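Local coordinates for protein (sliding clamp) (Enterobacteria phage RB69, PDB 1B77) that probably encircles DNA as a trimeric ring and tethers the phage DNA polymerase to its template, making replication processive, at residues A[8-20]-A[29-42]. Numbering follows the deposited sequence.
Sequences IAILKNFASINSG and IMTRAVNGTTYAEA
F14, on the helix, lays its ring on a pair of antiparallel strands, where A40 CB covers one face, a compact example of how an amphipathic helix seals a sheet. This methyl is offset toward the rim, in a CH-pi contact 3.9 Å from the ring centroid. The T31 and F14 side chains run past one another head to tail, which brings the methyl CG2 of T31 to 3.5 Å from F14 CD2, approaching obliquely. With CG1 of I29 placed over its own backbone, flanked by N and C (chi1 56°), that side chain reaches the far end of the ring and carries its CD1 to within 4.0 Å of L11 CD2; I10 CG2 also meets I29 CD1. Three residues on from F14, I17 CD1 rests against both A40 CB, at 3.6 Å, and T38 CG2, the I17 side chain lying across that of T38.

Where the helix gives way to a loop, polar bonds take over. N18 extends its amide with CG anti to the backbone N, and ND2 donates to R32 O at 2.7 Å, nearly straight at 163° and close to the amide plane. Its OD1 accepts from G20 N in an Asx turn, so both ends of the amide are gripped and its rotation is fixed. One water bridges I17 O to V34 N; another links N18 O to T31 OG1.

L11 also touches L61 of helix 57-64, and I17 and A40 both meet Y216. Helix segment 8-15 runs nearly parallel to strand segment 29-32 (13°) and nearly antiparallel to 38-42, whose strand, 38-44, joins this edge hairpin to strand 215-219.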
loop_
_atom_site.group_PDB
_atom_site.type_symbol
_atom_site.label_atom_id
_atom_site.label_comp_id
_atom_site.label_asym_id
_atom_site.label_seq_id
_atom_site.Cartn_x
_atom_site.Cartn_y
_atom_site.Cartn_z
ATOM N N ILE A 8 -17.577 3.981 -16.586
ATOM C CA ILE A 8 -17.255 3.647 -15.206
ATOM C C ILE A 8 -16.119 4.500 -14.666
ATOM O O ILE A 8 -16.151 4.936 -13.513
ATOM C CB ILE A 8 -16.871 2.149 -15.071
ATOM C CG1 ILE A 8 -18.102 1.271 -15.353
ATOM C CG2 ILE A 8 -16.314 1.874 -13.673
ATOM C CD1 ILE A 8 -17.831 -0.237 -15.336
ATOM N N ALA A 9 -15.111 4.739 -15.499
ATOM C CA ALA A 9 -13.973 5.547 -15.077
ATOM C C ALA A 9 -14.397 6.990 -14.812
ATOM O O ALA A 9 -13.904 7.621 -13.880
ATOM C CB ALA A 9 -12.864 5.505 -16.137
ATOM N N ILE A 10 -15.313 7.517 -15.618
ATOM C CA ILE A 10 -15.749 8.885 -15.395
ATOM C C ILE A 10 -16.639 8.948 -14.162
ATOM O O ILE A 10 -16.588 9.921 -13.402
ATOM C CB ILE A 10 -16.495 9.457 -16.616
ATOM C CG1 ILE A 10 -15.544 9.497 -17.819
ATOM C CG2 ILE A 10 -16.982 10.869 -16.302
ATOM C CD1 ILE A 10 -16.185 9.942 -19.149
ATOM N N LEU A 11 -17.444 7.910 -13.952
ATOM C CA LEU A 11 -18.314 7.868 -12.782
ATOM C C LEU A 11 -17.487 7.811 -11.502
ATOM O O LEU A 11 -17.911 8.297 -10.451
ATOM C CB LEU A 11 -19.250 6.656 -12.852
ATOM C CG LEU A 11 -20.468 6.869 -13.747
ATOM C CD1 LEU A 11 -21.224 5.566 -13.933
ATOM C CD2 LEU A 11 -21.358 7.954 -13.112
ATOM N N LYS A 12 -16.306 7.211 -11.597
ATOM C CA LYS A 12 -15.422 7.106 -10.449
ATOM C C LYS A 12 -14.867 8.497 -10.110
ATOM O O LYS A 12 -14.668 8.816 -8.939
ATOM C CB LYS A 12 -14.284 6.120 -10.734
ATOM C CG LYS A 12 -13.722 5.465 -9.474
ATOM C CD LYS A 12 -12.634 4.433 -9.770
ATOM C CE LYS A 12 -12.162 3.739 -8.472
ATOM N NZ LYS A 12 -13.228 2.890 -7.814
ATOM N N ASN A 13 -14.628 9.330 -11.123
ATOM C CA ASN A 13 -14.141 10.687 -10.864
ATOM C C ASN A 13 -15.267 11.479 -10.195
ATOM O O ASN A 13 -15.024 12.263 -9.284
ATOM C CB ASN A 13 -13.713 11.376 -12.168
ATOM C CG ASN A 13 -13.407 12.867 -11.979
ATOM O OD1 ASN A 13 -14.174 13.726 -12.419
ATOM N ND2 ASN A 13 -12.288 13.173 -11.328
ATOM N N PHE A 14 -16.500 11.251 -10.645
ATOM C CA PHE A 14 -17.673 11.920 -10.076
ATOM C C PHE A 14 -17.872 11.557 -8.593
ATOM O O PHE A 14 -18.179 12.427 -7.771
ATOM C CB PHE A 14 -18.935 11.553 -10.880
ATOM C CG PHE A 14 -19.095 12.319 -12.180
ATOM C CD1 PHE A 14 -17.988 12.757 -12.903
ATOM C CD2 PHE A 14 -20.371 12.575 -12.692
ATOM C CE1 PHE A 14 -18.150 13.437 -14.124
ATOM C CE2 PHE A 14 -20.541 13.251 -13.905
ATOM C CZ PHE A 14 -19.427 13.684 -14.622
ATOM N N ALA A 15 -17.685 10.284 -8.246
ATOM C CA ALA A 15 -17.851 9.842 -6.860
ATOM C C ALA A 15 -16.894 10.558 -5.910
ATOM O O ALA A 15 -17.149 10.636 -4.706
ATOM C CB ALA A 15 -17.648 8.333 -6.751
ATOM N N SER A 16 -15.786 11.071 -6.436
ATOM C CA SER A 16 -14.845 11.782 -5.589
ATOM C C SER A 16 -15.376 13.204 -5.361
ATOM O O SER A 16 -14.924 13.910 -4.461
ATOM C CB SER A 16 -13.464 11.831 -6.241
ATOM O OG SER A 16 -13.462 12.727 -7.335
ATOM N N ILE A 17 -16.332 13.622 -6.184
ATOM C CA ILE A 17 -16.922 14.949 -6.029
ATOM C C ILE A 17 -18.118 14.878 -5.080
ATOM O O ILE A 17 -18.320 15.767 -4.258
ATOM C CB ILE A 17 -17.389 15.527 -7.379
ATOM C CG1 ILE A 17 -16.181 15.736 -8.292
ATOM C CG2 ILE A 17 -18.130 16.854 -7.145
ATOM C CD1 ILE A 17 -16.507 16.299 -9.644
ATOM N N ASN A 18 -18.901 13.813 -5.213
ATOM C CA ASN A 18 -20.086 13.565 -4.385
ATOM C C ASN A 18 -20.168 12.035 -4.317
ATOM O O ASN A 18 -20.236 11.369 -5.351
ATOM C CB ASN A 18 -21.351 14.129 -5.068
ATOM C CG ASN A 18 -22.596 14.076 -4.169
ATOM O OD1 ASN A 18 -22.761 13.166 -3.358
ATOM N ND2 ASN A 18 -23.484 15.053 -4.334
ATOM N N SER A 19 -20.147 11.479 -3.111
ATOM C CA SER A 19 -20.194 10.028 -2.948
ATOM C C SER A 19 -21.475 9.394 -3.490
ATOM O O SER A 19 -21.537 8.174 -3.691
ATOM C CB SER A 19 -20.018 9.665 -1.468
ATOM O OG SER A 19 -20.984 10.332 -0.669
ATOM N N GLY A 20 -22.496 10.210 -3.721
ATOM C CA GLY A 20 -23.743 9.681 -4.241
ATOM C C GLY A 20 -24.089 10.327 -5.563
ATOM O O GLY A 20 -23.439 11.286 -5.972
ATOM N N ILE A 29 -24.590 12.315 -17.869
ATOM C CA ILE A 29 -24.423 12.213 -16.430
ATOM C C ILE A 29 -23.884 13.523 -15.861
ATOM O O ILE A 29 -23.152 14.263 -16.533
ATOM C CB ILE A 29 -23.459 11.072 -16.047
ATOM C CG1 ILE A 29 -22.117 11.268 -16.746
ATOM C CG2 ILE A 29 -24.070 9.728 -16.420
ATOM C CD1 ILE A 29 -21.051 10.300 -16.310
ATOM N N MET A 30 -24.268 13.814 -14.627
ATOM C CA MET A 30 -23.807 15.012 -13.954
ATOM C C MET A 30 -23.895 14.832 -12.444
ATOM O O MET A 30 -24.624 13.976 -11.941
ATOM C CB MET A 30 -24.631 16.230 -14.378
ATOM C CG MET A 30 -26.112 16.160 -14.031
ATOM S SD MET A 30 -26.975 17.707 -14.440
ATOM C CE MET A 30 -28.692 17.213 -14.241
ATOM N N THR A 31 -23.139 15.649 -11.727
ATOM C CA THR A 31 -23.140 15.591 -10.282
ATOM C C THR A 31 -22.689 16.941 -9.757
ATOM O O THR A 31 -22.140 17.766 -10.497
ATOM C CB THR A 31 -22.174 14.501 -9.764
ATOM O OG1 THR A 31 -22.331 14.358 -8.344
ATOM C CG2 THR A 31 -20.727 14.877 -10.073
ATOM N N ARG A 32 -22.933 17.170 -8.477
ATOM C CA ARG A 32 -22.525 18.411 -7.850
ATOM C C ARG A 32 -22.212 18.115 -6.391
ATOM O O ARG A 32 -22.906 17.321 -5.755
ATOM C CB ARG A 32 -23.635 19.459 -7.972
ATOM C CG ARG A 32 -23.340 20.743 -7.219
ATOM C CD ARG A 32 -24.252 21.890 -7.649
ATOM N NE ARG A 32 -24.020 23.067 -6.819
ATOM C CZ ARG A 32 -24.544 24.270 -7.038
ATOM N NH1 ARG A 32 -25.348 24.475 -8.077
ATOM N NH2 ARG A 32 -24.267 25.272 -6.212
ATOM N N ALA A 33 -21.163 18.746 -5.873
ATOM C CA ALA A 33 -20.748 18.538 -4.494
ATOM C C ALA A 33 -21.817 18.993 -3.499
ATOM O O ALA A 33 -22.620 19.884 -3.786
ATOM C CB ALA A 33 -19.441 19.278 -4.229
ATOM N N VAL A 34 -21.825 18.359 -2.336
ATOM C CA VAL A 34 -22.771 18.703 -1.293
ATOM C C VAL A 34 -22.639 20.181 -0.946
ATOM O O VAL A 34 -23.636 20.855 -0.719
ATOM C CB VAL A 34 -22.523 17.856 -0.021
ATOM C CG1 VAL A 34 -23.407 18.350 1.130
ATOM C CG2 VAL A 34 -22.829 16.389 -0.322
ATOM N N ASN A 35 -21.407 20.687 -0.919
ATOM C CA ASN A 35 -21.159 22.090 -0.582
ATOM C C ASN A 35 -21.302 23.017 -1.788
ATOM O O ASN A 35 -21.021 24.213 -1.699
ATOM C CB ASN A 35 -19.769 22.264 0.027
ATOM C CG ASN A 35 -18.660 21.913 -0.949
ATOM O OD1 ASN A 35 -18.857 21.939 -2.159
ATOM N ND2 ASN A 35 -17.479 21.613 -0.425
ATOM N N GLY A 36 -21.736 22.456 -2.915
ATOM C CA GLY A 36 -21.952 23.244 -4.118
ATOM C C GLY A 36 -20.771 23.884 -4.823
ATOM O O GLY A 36 -20.969 24.611 -5.799
ATOM N N THR A 37 -19.552 23.621 -4.365
ATOM C CA THR A 37 -18.364 24.209 -4.977
ATOM C C THR A 37 -17.948 23.621 -6.332
ATOM O O THR A 37 -17.453 24.342 -7.201
ATOM C CB THR A 37 -17.158 24.096 -4.046
ATOM O OG1 THR A 37 -16.845 22.709 -3.847
ATOM C CG2 THR A 37 -17.463 24.740 -2.714
ATOM N N THR A 38 -18.144 22.319 -6.514
ATOM C CA THR A 38 -17.750 21.667 -7.758
ATOM C C THR A 38 -18.872 20.952 -8.514
ATOM O O THR A 38 -19.631 20.178 -7.935
ATOM C CB THR A 38 -16.606 20.652 -7.488
ATOM O OG1 THR A 38 -15.439 21.353 -7.039
ATOM C CG2 THR A 38 -16.257 19.877 -8.754
ATOM N N TYR A 39 -18.958 21.213 -9.815
ATOM C CA TYR A 39 -19.962 20.586 -10.683
ATOM C C TYR A 39 -19.256 19.811 -11.798
ATOM O O TYR A 39 -18.203 20.228 -12.277
ATOM C CB TYR A 39 -20.858 21.657 -11.318
ATOM C CG TYR A 39 -21.776 21.159 -12.434
ATOM C CD1 TYR A 39 -23.030 20.610 -12.150
ATOM C CD2 TYR A 39 -21.396 21.268 -13.773
ATOM C CE1 TYR A 39 -23.882 20.183 -13.179
ATOM C CE2 TYR A 39 -22.235 20.846 -14.808
ATOM C CZ TYR A 39 -23.476 20.308 -14.505
ATOM O OH TYR A 39 -24.313 19.900 -15.521
ATOM N N ALA A 40 -19.838 18.691 -12.215
ATOM C CA ALA A 40 -19.265 17.889 -13.288
ATOM C C ALA A 40 -20.359 17.293 -14.164
ATOM O O ALA A 40 -21.441 16.937 -13.680
ATOM C CB ALA A 40 -18.388 16.775 -12.720
ATOM N N GLU A 41 -20.066 17.184 -15.456
ATOM C CA GLU A 41 -21.010 16.625 -16.407
ATOM C C GLU A 41 -20.264 16.012 -17.577
ATOM O O GLU A 41 -19.134 16.399 -17.889
ATOM C CB GLU A 41 -21.966 17.702 -16.927
ATOM C CG GLU A 41 -21.282 18.834 -17.688
ATOM C CD GLU A 41 -22.272 19.694 -18.466
ATOM O OE1 GLU A 41 -23.305 20.102 -17.898
ATOM O OE2 GLU A 41 -22.007 19.965 -19.652
ATOM N N ALA A 42 -20.912 15.061 -18.236
ATOM C CA ALA A 42 -20.291 14.400 -19.367
ATOM C C ALA A 42 -21.276 13.604 -20.197
ATOM O O ALA A 42 -22.256 13.069 -19.674
ATOM C CB ALA A 42 -19.182 13.476 -18.872
HETATM O O HOH W 1 -19.845 16.366 -2.018
HETATM O O HOH W 2 -21.128 11.934 -7.889
#